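Local coordinates for type II secretion system protein F (Vibrio cholerae, PDB 3C1Q), which probably serves in the inner membrane complex that drives type II secretion of toxins and proteases, represented here by its first cytoplasmic domain, at residues E104-Q107 against K108-K112; T11-L14 against A15-T18; S27-P30 against L31-L35; R48-L51 against V52-A56. All coordinates share one frame; numbering follows the deposited sequence.

Contact 1 of 4, residues E104-Q107 against K108-K112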
ATOM      1  N   GLU B 104       1.696   3.808   9.372  1.00  8.89           N
ATOM      2  CA  GLU B 104       0.325   3.280   9.266  0.60  8.96           C
ATOM      3  C   GLU B 104      -0.394   3.382  10.602  1.00  8.66           C
ATOM      4  O   GLU B 104      -1.542   3.833  10.691  1.00  8.48           O
ATOM      5  CB  GLU B 104       0.348   1.798   8.826  0.60  9.77           C
ATOM      6  CG  GLU B 104      -1.026   1.106   8.825  0.60 10.37           C
ATOM      7  CD  GLU B 104      -0.974  -0.400   8.567  0.60 11.90           C
ATOM      8  OE1 GLU B 104       0.046  -0.892   8.119  0.60 13.81           O
ATOM      9  OE2 GLU B 104      -1.969  -1.104   8.816  0.60 16.55           O
ATOM     10  N   ASN B 105       0.290   2.922  11.639  1.00  8.39           N
ATOM     11  CA  ASN B 105      -0.230   2.951  13.000  1.00  8.67           C
ATOM     12  C   ASN B 105      -0.560   4.370  13.409  1.00  8.24           C
ATOM     13  O   ASN B 105      -1.625   4.620  13.966  1.00  7.98           O
ATOM     14  CB  ASN B 105       0.799   2.375  13.977  1.00  9.03           C
ATOM     15  CG  ASN B 105       0.339   2.443  15.430  1.00 10.44           C
ATOM     16  OD1 ASN B 105       0.905   3.186  16.276  1.00 14.98           O
ATOM     17  ND2 ASN B 105      -0.680   1.661  15.737  1.00 11.22           N
ATOM     18  N   ARG B 106       0.362   5.295  13.137  1.00  8.04           N
ATOM     19  CA  ARG B 106       0.181   6.694  13.483  1.00  8.60           C
ATOM     20  C   ARG B 106      -1.071   7.252  12.781  1.00  8.08           C
ATOM     21  O   ARG B 106      -1.900   7.916  13.401  1.00  7.78           O
ATOM     22  CB  ARG B 106       1.428   7.490  13.102  1.00  9.37           C
ATOM     23  CG  ARG B 106       1.386   8.919  13.496  1.00 10.95           C
ATOM     24  CD  ARG B 106       2.775   9.540  13.545  1.00 14.60           C
ATOM     25  NE  ARG B 106       2.688  10.794  14.281  1.00 15.71           N
ATOM     26  CZ  ARG B 106       2.257  11.942  13.769  1.00 16.30           C
ATOM     27  NH1 ARG B 106       1.888  12.025  12.494  1.00 16.84           N
ATOM     28  NH2 ARG B 106       2.199  13.020  14.540  1.00 18.03           N
ATOM     29  N   GLN B 107      -1.201   6.977  11.491  1.00  8.43           N
ATOM     30  CA  GLN B 107      -2.372   7.399  10.724  1.00  9.11           C
ATOM     31  C   GLN B 107      -3.668   6.842  11.319  1.00  8.64           C
ATOM     32  O   GLN B 107      -4.657   7.565  11.467  1.00  8.15           O
ATOM     33  CB  GLN B 107      -2.234   6.975   9.251  1.00 10.26           C
ATOM     34  CG  GLN B 107      -3.525   7.044   8.397  1.00 11.82           C
ATOM     35  CD  GLN B 107      -4.251   8.363   8.479  1.00 16.46           C
ATOM     36  OE1 GLN B 107      -3.665   9.399   8.830  1.00 17.48           O
ATOM     37  NE2 GLN B 107      -5.550   8.342   8.158  1.00 17.77           N
ATOM     38  N   LYS B 108      -3.669   5.559  11.650  1.00  8.91           N
ATOM     39  CA  LYS B 108      -4.870   4.919  12.167  1.00  9.24           C
ATOM     40  C   LYS B 108      -5.285   5.514  13.499  1.00  8.89           C
ATOM     41  O   LYS B 108      -6.452   5.879  13.692  1.00  8.01           O
ATOM     42  CB  LYS B 108      -4.670   3.413  12.337  1.00  9.71           C
ATOM     43  CG  LYS B 108      -4.499   2.637  11.042  1.00 12.97           C
ATOM     44  CD  LYS B 108      -4.981   1.202  11.160  1.00 14.63           C
ATOM     45  CE  LYS B 108      -4.434   0.325  10.036  1.00 16.26           C
ATOM     46  NZ  LYS B 108      -4.471   0.944   8.671  1.00 16.20           N
HETATM   47  N   MSE B 109      -4.326   5.635  14.418  1.00  8.72           N
HETATM   48  CA  MSE B 109      -4.626   6.103  15.757  0.60  8.54           C
HETATM   49  C   MSE B 109      -4.998   7.588  15.751  1.00  8.73           C
HETATM   50  O   MSE B 109      -5.877   8.012  16.498  1.00  9.66           O
HETATM   51  CB  MSE B 109      -3.436   5.816  16.682  0.60  8.39           C
HETATM   52  CG  MSE B 109      -3.105   4.315  16.813  0.60  8.52           C
HETATM   53 SE   MSE B 109      -4.514   3.224  17.677  0.60 13.75          SE
HETATM   54  CE  MSE B 109      -4.555   4.191  19.371  0.60  9.90           C
ATOM     55  N   ARG B 110      -4.344   8.375  14.886  1.00  7.63           N
ATOM     56  CA  ARG B 110      -4.628   9.819  14.795  1.00  7.79           C
ATOM     57  C   ARG B 110      -5.938  10.080  14.072  1.00  7.80           C
ATOM     58  O   ARG B 110      -6.734  10.932  14.501  1.00  8.66           O
ATOM     59  CB  ARG B 110      -3.476  10.597  14.154  1.00  7.46           C
ATOM     60  CG  ARG B 110      -2.230  10.601  15.010  1.00  6.69           C
ATOM     61  CD  ARG B 110      -1.105  11.421  14.373  1.00  8.46           C
ATOM     62  NE  ARG B 110      -1.444  12.837  14.292  1.00  7.31           N
ATOM     63  CZ  ARG B 110      -1.284  13.712  15.280  1.00  8.02           C
ATOM     64  NH1 ARG B 110      -0.786  13.351  16.451  1.00  9.53           N
ATOM     65  NH2 ARG B 110      -1.640  14.975  15.089  1.00  8.58           N
ATOM     66  N   SER B 111      -6.214   9.313  13.013  1.00  7.35           N
ATOM     67  CA  SER B 111      -7.458   9.485  12.284  0.60  7.47           C
ATOM     68  C   SER B 111      -8.653   9.169  13.196  1.00  7.62           C
ATOM     69  O   SER B 111      -9.666   9.859  13.164  1.00  7.82           O
ATOM     70  CB  SER B 111      -7.482   8.618  11.020  0.60  7.75           C
ATOM     71  OG  SER B 111      -7.408   7.243  11.342  0.60  8.81           O
ATOM     72  N   LYS B 112      -8.523   8.129  14.019  1.00  7.55           N
ATOM     73  CA  LYS B 112      -9.584   7.751  14.925  1.00  8.49           C
ATOM     74  C   LYS B 112      -9.808   8.835  15.981  1.00  8.91           C
ATOM     75  O   LYS B 112     -10.944   9.149  16.304  1.00  8.73           O
ATOM     76  CB  LYS B 112      -9.278   6.394  15.552  1.00  8.35           C
ATOM     77  CG  LYS B 112      -9.443   5.263  14.567  1.00  9.17           C
ATOM     78  CD  LYS B 112      -9.055   3.947  15.186  1.00 12.12           C
ATOM     79  CE  LYS B 112      -9.137   2.834  14.173  1.00 13.89           C
ATOM     80  NZ  LYS B 112     -10.542   2.632  13.699  1.00 17.28           N
TER

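Contact 2 of 4, residues T11-L14 against A15-T18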
ATOM      1  N   THR B  11      -0.566  13.123   7.405  1.00 11.41           N
ATOM      2  CA  THR B  11      -0.288  11.844   8.045  1.00 10.70           C
ATOM      3  C   THR B  11      -0.686  10.688   7.122  1.00  9.98           C
ATOM      4  O   THR B  11       0.112   9.772   6.927  1.00  9.41           O
ATOM      5  CB  THR B  11      -0.987  11.781   9.426  1.00 11.09           C
ATOM      6  OG1 THR B  11      -0.576  12.921  10.185  1.00 11.69           O
ATOM      7  CG2 THR B  11      -0.629  10.517  10.197  1.00 10.07           C
ATOM      8  N   PRO B  12      -1.902  10.737   6.529  1.00  9.66           N
ATOM      9  CA  PRO B  12      -2.207   9.689   5.545  1.00  9.30           C
ATOM     10  C   PRO B  12      -1.261   9.625   4.356  1.00  9.40           C
ATOM     11  O   PRO B  12      -0.941   8.528   3.884  1.00  9.30           O
ATOM     12  CB  PRO B  12      -3.632  10.003   5.073  1.00  9.57           C
ATOM     13  CG  PRO B  12      -4.019  11.251   5.676  1.00 10.21           C
ATOM     14  CD  PRO B  12      -3.050  11.631   6.753  1.00 10.07           C
ATOM     15  N   ASP B  13      -0.808  10.767   3.862  1.00  9.24           N
ATOM     16  CA  ASP B  13       0.040  10.723   2.676  1.00  9.49           C
ATOM     17  C   ASP B  13       1.435  10.219   3.003  1.00  9.35           C
ATOM     18  O   ASP B  13       2.038   9.519   2.195  1.00  9.10           O
ATOM     19  CB  ASP B  13       0.053  12.051   1.955  1.00 10.05           C
ATOM     20  CG  ASP B  13      -1.179  12.234   1.080  1.00 11.78           C
ATOM     21  OD1 ASP B  13      -1.660  11.228   0.491  1.00 15.33           O
ATOM     22  OD2 ASP B  13      -1.649  13.377   0.989  1.00 13.72           O
ATOM     23  N   LEU B  14       1.956  10.537   4.186  1.00  9.53           N
ATOM     24  CA  LEU B  14       3.240   9.912   4.584  1.00  9.26           C
ATOM     25  C   LEU B  14       3.096   8.395   4.711  1.00  9.10           C
ATOM     26  O   LEU B  14       3.957   7.646   4.254  1.00  8.62           O
ATOM     27  CB  LEU B  14       3.788  10.491   5.888  1.00  9.44           C
ATOM     28  CG  LEU B  14       5.170   9.941   6.280  1.00 10.42           C
ATOM     29  CD1 LEU B  14       6.220  10.325   5.236  1.00 11.11           C
ATOM     30  CD2 LEU B  14       5.549  10.441   7.662  1.00 12.68           C
ATOM     31  N   ALA B  15       1.999   7.940   5.313  1.00  8.70           N
ATOM     32  CA  ALA B  15       1.728   6.515   5.463  1.00  8.56           C
ATOM     33  C   ALA B  15       1.645   5.805   4.113  1.00  8.57           C
ATOM     34  O   ALA B  15       2.167   4.691   3.951  1.00  8.70           O
ATOM     35  CB  ALA B  15       0.450   6.307   6.252  1.00  8.26           C
ATOM     36  N   LEU B  16       1.004   6.460   3.155  1.00  8.57           N
ATOM     37  CA  LEU B  16       0.816   5.892   1.836  1.00  8.35           C
ATOM     38  C   LEU B  16       2.174   5.692   1.181  1.00  7.82           C
ATOM     39  O   LEU B  16       2.512   4.566   0.784  1.00  7.96           O
ATOM     40  CB  LEU B  16      -0.063   6.802   0.990  1.00  8.53           C
ATOM     41  CG  LEU B  16      -0.207   6.483  -0.500  1.00  9.29           C
ATOM     42  CD1 LEU B  16      -0.779   5.080  -0.696  1.00 10.67           C
ATOM     43  CD2 LEU B  16      -1.061   7.541  -1.188  1.00 10.86           C
ATOM     44  N   ILE B  17       2.955   6.770   1.040  1.00  7.08           N
ATOM     45  CA  ILE B  17       4.221   6.627   0.306  1.00  7.18           C
ATOM     46  C   ILE B  17       5.180   5.702   1.031  1.00  6.99           C
ATOM     47  O   ILE B  17       5.950   4.989   0.386  1.00  7.17           O
ATOM     48  CB  ILE B  17       4.873   7.995  -0.073  1.00  7.25           C
ATOM     49  CG1 ILE B  17       5.268   8.801   1.175  1.00  7.63           C
ATOM     50  CG2 ILE B  17       3.934   8.786  -1.016  1.00  7.83           C
ATOM     51  CD1 ILE B  17       5.994  10.180   0.886  1.00  7.58           C
ATOM     52  N   THR B  18       5.140   5.679   2.364  1.00  6.12           N
ATOM     53  CA  THR B  18       6.079   4.816   3.101  1.00  6.83           C
ATOM     54  C   THR B  18       5.715   3.330   2.910  1.00  6.59           C
ATOM     55  O   THR B  18       6.588   2.487   2.676  1.00  5.75           O
ATOM     56  CB  THR B  18       6.167   5.212   4.600  1.00  6.61           C
ATOM     57  OG1 THR B  18       6.534   6.602   4.712  1.00  7.81           O
ATOM     58  CG2 THR B  18       7.195   4.381   5.313  1.00  8.48           C
TER

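Contact 3 of 4, residues S27-P30 against L31-L35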
ATOM      1  N   SER B  27      10.000  -6.433  -2.390  1.00  7.68           N
ATOM      2  CA  SER B  27       9.834  -7.333  -3.536  1.00  8.57           C
ATOM      3  C   SER B  27      11.130  -7.595  -4.298  1.00  8.38           C
ATOM      4  O   SER B  27      11.171  -8.477  -5.168  1.00  9.28           O
ATOM      5  CB  SER B  27       8.803  -6.766  -4.510  1.00  9.25           C
ATOM      6  OG  SER B  27       9.354  -5.686  -5.250  1.00 10.59           O
ATOM      7  N   GLY B  28      12.168  -6.820  -3.991  1.00  8.19           N
ATOM      8  CA  GLY B  28      13.478  -6.968  -4.602  1.00  8.37           C
ATOM      9  C   GLY B  28      13.740  -5.977  -5.724  1.00  8.80           C
ATOM     10  O   GLY B  28      14.800  -5.988  -6.349  1.00  8.52           O
HETATM   11  N   MSE B  29      12.767  -5.122  -5.998  1.00  9.23           N
HETATM   12  CA  MSE B  29      12.934  -4.129  -7.049  1.00  9.28           C
HETATM   13  C   MSE B  29      13.991  -3.094  -6.626  1.00  9.70           C
HETATM   14  O   MSE B  29      13.997  -2.644  -5.475  1.00  9.57           O
HETATM   15  CB  MSE B  29      11.591  -3.451  -7.312  1.00 10.19           C
HETATM   16  CG  MSE B  29      11.629  -2.313  -8.327  1.00 10.82           C
HETATM   17 SE   MSE B  29       9.861  -1.543  -8.623  1.00 14.50          SE
HETATM   18  CE  MSE B  29       8.927  -3.263  -8.358  1.00 11.89           C
ATOM     19  N   PRO B  30      14.897  -2.721  -7.554  1.00  9.35           N
ATOM     20  CA  PRO B  30      15.903  -1.684  -7.266  1.00  8.78           C
ATOM     21  C   PRO B  30      15.289  -0.406  -6.741  1.00  8.28           C
ATOM     22  O   PRO B  30      14.242  -0.010  -7.194  1.00  8.14           O
ATOM     23  CB  PRO B  30      16.556  -1.463  -8.631  1.00  8.90           C
ATOM     24  CG  PRO B  30      16.440  -2.776  -9.269  1.00 10.26           C
ATOM     25  CD  PRO B  30      15.082  -3.260  -8.915  1.00  9.54           C
ATOM     26  N   LEU B  31      15.958   0.240  -5.792  1.00  8.31           N
ATOM     27  CA  LEU B  31      15.405   1.413  -5.124  1.00  7.80           C
ATOM     28  C   LEU B  31      14.957   2.507  -6.094  1.00  7.51           C
ATOM     29  O   LEU B  31      13.878   3.063  -5.924  1.00  7.53           O
ATOM     30  CB  LEU B  31      16.411   1.978  -4.123  1.00  8.32           C
ATOM     31  CG  LEU B  31      15.936   3.194  -3.333  1.00  8.00           C
ATOM     32  CD1 LEU B  31      14.658   2.867  -2.564  1.00  8.60           C
ATOM     33  CD2 LEU B  31      17.065   3.707  -2.402  1.00  6.60           C
ATOM     34  N   GLU B  32      15.771   2.817  -7.106  1.00  7.60           N
ATOM     35  CA  GLU B  32      15.396   3.884  -8.046  1.00  7.97           C
ATOM     36  C   GLU B  32      14.088   3.551  -8.761  1.00  8.22           C
ATOM     37  O   GLU B  32      13.275   4.452  -9.026  1.00  8.36           O
ATOM     38  CB  GLU B  32      16.528   4.205  -9.032  1.00  8.49           C
ATOM     39  CG  GLU B  32      16.853   3.125 -10.040  1.00 11.06           C
ATOM     40  CD  GLU B  32      16.061   3.231 -11.348  1.00 14.52           C
ATOM     41  OE1 GLU B  32      15.105   4.050 -11.445  1.00 16.88           O
ATOM     42  OE2 GLU B  32      16.405   2.484 -12.295  1.00 17.16           O
ATOM     43  N   GLU B  33      13.893   2.272  -9.076  1.00  7.68           N
ATOM     44  CA  GLU B  33      12.683   1.832  -9.783  1.00  7.90           C
ATOM     45  C   GLU B  33      11.490   1.938  -8.837  1.00  7.59           C
ATOM     46  O   GLU B  33      10.375   2.338  -9.240  1.00  7.48           O
ATOM     47  CB  GLU B  33      12.825   0.383 -10.299  1.00  8.45           C
ATOM     48  CG  GLU B  33      13.815   0.151 -11.457  1.00 10.97           C
ATOM     49  CD  GLU B  33      13.956  -1.341 -11.901  1.00 13.28           C
ATOM     50  OE1 GLU B  33      13.018  -2.179 -11.730  1.00 11.97           O
ATOM     51  OE2 GLU B  33      15.028  -1.681 -12.458  1.00 15.87           O
ATOM     52  N   CYS B  34      11.706   1.561  -7.578  1.00  7.26           N
ATOM     53  CA  CYS B  34      10.672   1.729  -6.552  1.00  8.07           C
ATOM     54  C   CYS B  34      10.215   3.179  -6.429  1.00  8.62           C
ATOM     55  O   CYS B  34       9.012   3.471  -6.390  1.00  8.77           O
ATOM     56  CB  CYS B  34      11.155   1.248  -5.187  1.00  7.47           C
ATOM     57  SG  CYS B  34      11.584  -0.503  -5.121  1.00  6.84           S
ATOM     58  N   LEU B  35      11.178   4.089  -6.333  1.00  8.29           N
ATOM     59  CA  LEU B  35      10.870   5.527  -6.215  1.00  8.25           C
ATOM     60  C   LEU B  35      10.119   6.062  -7.431  1.00  8.67           C
ATOM     61  O   LEU B  35       9.199   6.861  -7.285  1.00  9.27           O
ATOM     62  CB  LEU B  35      12.139   6.327  -5.972  1.00  8.23           C
ATOM     63  CG  LEU B  35      12.766   6.184  -4.579  1.00  8.31           C
ATOM     64  CD1 LEU B  35      14.222   6.641  -4.573  1.00  8.27           C
ATOM     65  CD2 LEU B  35      11.959   6.959  -3.520  1.00  8.40           C
TER

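Contact 4 of 4, residues R48-L51 against V52-A56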
ATOM      1  N   ARG B  48       4.630  14.007  -5.816  1.00 10.29           N
ATOM      2  CA  ARG B  48       5.256  13.506  -7.043  1.00 10.22           C
ATOM      3  C   ARG B  48       6.584  14.221  -7.318  1.00  9.45           C
ATOM      4  O   ARG B  48       7.617  13.594  -7.560  1.00  9.24           O
ATOM      5  CB  ARG B  48       4.308  13.648  -8.236  1.00 10.51           C
ATOM      6  CG  ARG B  48       4.867  13.039  -9.517  1.00 12.37           C
ATOM      7  CD  ARG B  48       3.802  12.924 -10.596  1.00 16.09           C
ATOM      8  NE  ARG B  48       3.232  14.229 -10.897  1.00 19.65           N
ATOM      9  CZ  ARG B  48       2.022  14.672 -10.530  1.00 22.63           C
ATOM     10  NH1 ARG B  48       1.168  13.926  -9.817  1.00 22.75           N
ATOM     11  NH2 ARG B  48       1.660  15.900 -10.891  1.00 22.41           N
ATOM     12  N   THR B  49       6.566  15.537  -7.236  1.00  8.85           N
ATOM     13  CA  THR B  49       7.777  16.325  -7.451  1.00  8.25           C
ATOM     14  C   THR B  49       8.903  15.911  -6.519  1.00  8.64           C
ATOM     15  O   THR B  49      10.055  15.759  -6.938  1.00  8.62           O
ATOM     16  CB  THR B  49       7.461  17.804  -7.195  1.00  7.71           C
ATOM     17  OG1 THR B  49       6.532  18.227  -8.186  1.00  8.46           O
ATOM     18  CG2 THR B  49       8.705  18.647  -7.270  1.00  7.71           C
HETATM   19  N   MSE B  50       8.561  15.767  -5.246  1.00  9.10           N
HETATM   20  CA  MSE B  50       9.523  15.390  -4.220  1.00  9.65           C
HETATM   21  C   MSE B  50      10.110  14.033  -4.528  1.00 10.21           C
HETATM   22  O   MSE B  50      11.320  13.872  -4.491  1.00 10.29           O
HETATM   23  CB  MSE B  50       8.848  15.352  -2.851  1.00 10.56           C
HETATM   24  CG  MSE B  50       9.706  14.804  -1.734  1.00 11.91           C
HETATM   25 SE   MSE B  50       8.722  14.920  -0.055  1.00 13.83          SE
HETATM   26  CE  MSE B  50       7.431  13.465  -0.364  1.00 13.83           C
ATOM     27  N   LEU B  51       9.258  13.069  -4.862  1.00  9.64           N
ATOM     28  CA  LEU B  51       9.723  11.697  -5.134  1.00 10.85           C
ATOM     29  C   LEU B  51      10.572  11.594  -6.404  1.00 10.09           C
ATOM     30  O   LEU B  51      11.563  10.854  -6.441  1.00 10.16           O
ATOM     31  CB  LEU B  51       8.546  10.730  -5.162  1.00 11.17           C
ATOM     32  CG  LEU B  51       7.908  10.550  -3.776  1.00 13.02           C
ATOM     33  CD1 LEU B  51       6.609   9.775  -3.890  1.00 16.34           C
ATOM     34  CD2 LEU B  51       8.881   9.886  -2.801  1.00 17.26           C
ATOM     35  N   VAL B  52      10.229  12.365  -7.426  1.00 10.15           N
ATOM     36  CA  VAL B  52      11.026  12.381  -8.645  1.00  9.74           C
ATOM     37  C   VAL B  52      12.411  12.968  -8.337  1.00 10.25           C
ATOM     38  O   VAL B  52      13.435  12.451  -8.805  1.00 11.03           O
ATOM     39  CB  VAL B  52      10.287  13.160  -9.764  1.00 10.00           C
ATOM     40  CG1 VAL B  52      11.192  13.446 -10.964  1.00  9.62           C
ATOM     41  CG2 VAL B  52       9.070  12.366 -10.227  1.00  8.71           C
ATOM     42  N   ALA B  53      12.441  14.025  -7.534  1.00 10.30           N
ATOM     43  CA  ALA B  53      13.685  14.681  -7.158  1.00  9.79           C
ATOM     44  C   ALA B  53      14.566  13.746  -6.328  1.00  9.54           C
ATOM     45  O   ALA B  53      15.756  13.644  -6.561  1.00  9.91           O
ATOM     46  CB  ALA B  53      13.397  15.992  -6.383  1.00  9.60           C
ATOM     47  N   VAL B  54      13.957  13.062  -5.363  1.00  9.10           N
ATOM     48  CA  VAL B  54      14.666  12.080  -4.552  1.00  8.75           C
ATOM     49  C   VAL B  54      15.202  10.943  -5.432  1.00  9.14           C
ATOM     50  O   VAL B  54      16.360  10.507  -5.270  1.00  8.58           O
ATOM     51  CB  VAL B  54      13.749  11.546  -3.413  1.00  8.84           C
ATOM     52  CG1 VAL B  54      14.380  10.359  -2.688  1.00  7.70           C
ATOM     53  CG2 VAL B  54      13.464  12.687  -2.399  1.00  8.75           C
ATOM     54  N   ARG B  55      14.373  10.462  -6.351  1.00  8.83           N
ATOM     55  CA  ARG B  55      14.806   9.427  -7.286  1.00  9.79           C
ATOM     56  C   ARG B  55      15.999   9.875  -8.116  1.00  9.72           C
ATOM     57  O   ARG B  55      16.954   9.111  -8.301  1.00 10.46           O
ATOM     58  CB  ARG B  55      13.696   9.003  -8.230  1.00 10.20           C
ATOM     59  CG  ARG B  55      14.142   7.778  -9.033  1.00 11.08           C
ATOM     60  CD  ARG B  55      13.302   7.448 -10.210  1.00 13.70           C
ATOM     61  NE  ARG B  55      14.150   6.743 -11.172  1.00 16.44           N
ATOM     62  CZ  ARG B  55      14.054   6.842 -12.497  1.00 21.58           C
ATOM     63  NH1 ARG B  55      14.910   6.175 -13.268  1.00 22.16           N
ATOM     64  NH2 ARG B  55      13.102   7.586 -13.062  1.00 23.56           N
ATOM     65  N   ALA B  56      15.928  11.101  -8.635  1.00  9.56           N
ATOM     66  CA  ALA B  56      17.019  11.643  -9.435  1.00  9.55           C
ATOM     67  C   ALA B  56      18.317  11.590  -8.615  1.00  9.47           C
ATOM     68  O   ALA B  56      19.346  11.086  -9.090  1.00  9.45           O
ATOM     69  CB  ALA B  56      16.698  13.052  -9.882  1.00  9.74           C
TER

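Contact 1 of 4, residues E104-Q107 against K108-K112
Arg110 climbs back along the helix over Arg106, one turn earlier, and can be followed atom by atom. Its CB rests beside the backbone oxygen of Arg106, which also receives the Arg110 amide in the i to i+4 bond. CG stays with the same oxygen, 3.1 Å from Arg106 O, because the first torsion (chi1 -67°) turns it back beside the backbone N. CD then rises over the middle of the Arg106 guanidinium, 3.5 Å from Arg106 CZ. NE and CZ follow above Arg106 NH2, and at the tip Arg110 NH1 is 3.6 Å from Arg106 NH2. The two guanidinium planes are almost parallel, 5° apart with centres separated by 4.2 Å, in an offset stack. Like charges meet here, yet the flat faces stack, which keeps the N-H bonds, lying in the guanidinium planes, from pointing at the other group.

On another flank Glu104 and Lys108 run side by side, and Glu104 OE2 makes a salt bridge of 3.2 Å to Lys108 NZ. Glu104 is modelled in two conformers, so this bridge is doubtful as a permanent one. Its OE1 is paired with Arg19, and Lys108 NZ also bonds Gln107 of the second subunit. Along the backbone, Ser111 N binds Gln107 O at 2.8 Å.

The turn belongs to the long helix 92-121, here near the domain surface, with Asp101, a calcium ligand, one turn before Glu104. Arg106 and Gln107 lean on Thr11, and Gln107 also on Pro12 and Ala15, joining this helix to helix 11-26.

Contact 2 of 4, residues T11-L14 against A15-T18
Leu14 and Thr18 are joined by two hydrogen bonds to a single acceptor. Leu14 O receives Thr18 N at 3.0 Å and Thr18 OG1 at 2.8 Å, from opposite faces of the carbonyl plane; the hydroxyl stands 35° above it. A first torsion near -56° places the Thr18 hydroxyl beside its own backbone N, facing the preceding turn, so a buried OG1 finds its acceptor within the same helix. Threonine suits such a spot: it hides its polar atom against the backbone and leaves its methyl group for packing.

The remaining hydrogen bonds are those of a regular alpha-helix. Ala15 N binds Thr11 O, Leu16 N binds Pro12 O at 2.9 Å, and Ile17 N binds Asp13 O almost straight, with an N-H...O angle of 178°. Pro12 stands in the first turn, where a residue without an amide hydrogen breaks no helical bond.

The apolar contact is loose: Leu14 CD1 approaches Ile17 CD1 at 4.4 Å. Elsewhere carbon packs on oxygen. Leu14 CD1 slants past Thr18 OG1 at 3.8 Å, and small Ala15 sets its methyl against the oxygens of Thr11 and Pro12. Charge enters through Asp13, whose side chain lies alongside that of Leu16, with OD1 4.1 Å from Leu16 CD2, while OD2 forms a salt bridge with Lys44.

These turns open helix 11-26 of this all-helical domain. Thr11 and Pro12 meet helix 92-121, as does Thr18 through Leu99; Ile17 turns to helix 45-59, Leu14 to Ile9 and Phe75 in loops, and Leu16 packs on Arg19 of the second subunit.

Contact 3 of 4, residues S27-P30 against L31-L35
The carboxylate of Glu33 lies with one face over the edge of the Pro30 ring formed by CD and CG. Both oxygens take part: OE1 is 3.7 Å from Pro30 CD, and OE2 stands equally far from Pro30 CG. The two side chains run alongside each other in the same direction; the extended chain of Glu33, with its CG beside the backbone N (chi1 -70°), carries the acid group back over the proline. Next to the same carboxylate, Met29 CG comes 3.7 Å from Glu33 OE1.

Met29, present as selenomethionine, crosses Glu33 obliquely. Its CG touches Glu33 CB at 3.5 Å and its selenium rests over the Glu33-Cys34 peptide. Cys34 SG packs on Met29 CB at 3.7 Å and lies 3.2 Å from Met29 O.

Pro30 is the N-cap of helix 31-40. Its carbonyl O takes the Cys34 amide at 3.0 Å in the first alpha-helical bond, and a weak bond from Glu33 N (123°). Glu32 and Glu33 fall in the first turn, where a negative charge is probably favoured by the helix's N-terminal end. Gly28, at positive phi (99°), ends helix 11-26 in a Schellman motif; glycine, lacking CB, accepts this backbone angle without crowding the preceding carbonyl oxygen.

Residues 27-30 form the short link from helix 11-26 into helix 31-40. Cys34 and Met29 face helix 11-26 through Leu24, Glu32 forms a salt bridge with Arg55 of helix 45-59, and Met29 packs on Ser27 of the second subunit.

Contact 4 of 4, residues R48-L51 against V52-A56
Val52 sets its CG2 methyl against Arg48: the methyl is 3.3 Å from Arg48 O and 4.3 Å from Arg48 CG. With chi1 at 169°, CG1 opposes the backbone N and CG2 opposes the carbonyl carbon, so neither methyl takes the position between the two that a helix makes costly for a branched residue. Val54 repeats this shape, and its CG2 comes to 3.2 Å from Met50 O and 4.4 Å from Met50 CG. Met50, a selenomethionine, runs straight through chi1 and chi2 (173° and 177°), which sends its selenium away from Val54 and into the interior.

These turns are the regular middle of helix 45-59, one of six in this cytoplasmic domain, and their i to i+4 bonds include Val52 N to Arg48 O at 2.9 Å and Arg55 N to Leu51 O at 2.8 Å. The buried face carries Met50, Leu51 and Val54, which pack on Ile17, Val38 and Tyr71, among others. Exposed Thr49 returns its hydroxyl to the backbone, bonding Pro45 O.

Arg55 keeps only CB near the preceding turn, 3.3 Å from Leu51 O; beyond it the extended chain leads away from that turn, and NH1 forms a salt bridge with Glu32 of helix 31-40.

Contact 2 touches both contact 1 and contact 4. Toward contact 1, Gln107 OE1 comes 3.1 Å from Pro12 CD; toward contact 4, Ile17 CD1 packs 3.8 Å from Met50 CE. Contacts 3 and 4 meet through the salt bridge between Glu32 OE1 and Arg55 NH1, 2.8 Å long. Contact 1 lies on the opposite side of the chain's centre from contacts 3 and 4, with centres about 27 Å and 26 Å away. The side chains of Glu104 in contact 1 and Leu16 in contact 2 each come within about 6 Å of a bound calcium ion. Contacts 1, 2 and 3 also reach the second subunit, whereas contact 4 does not.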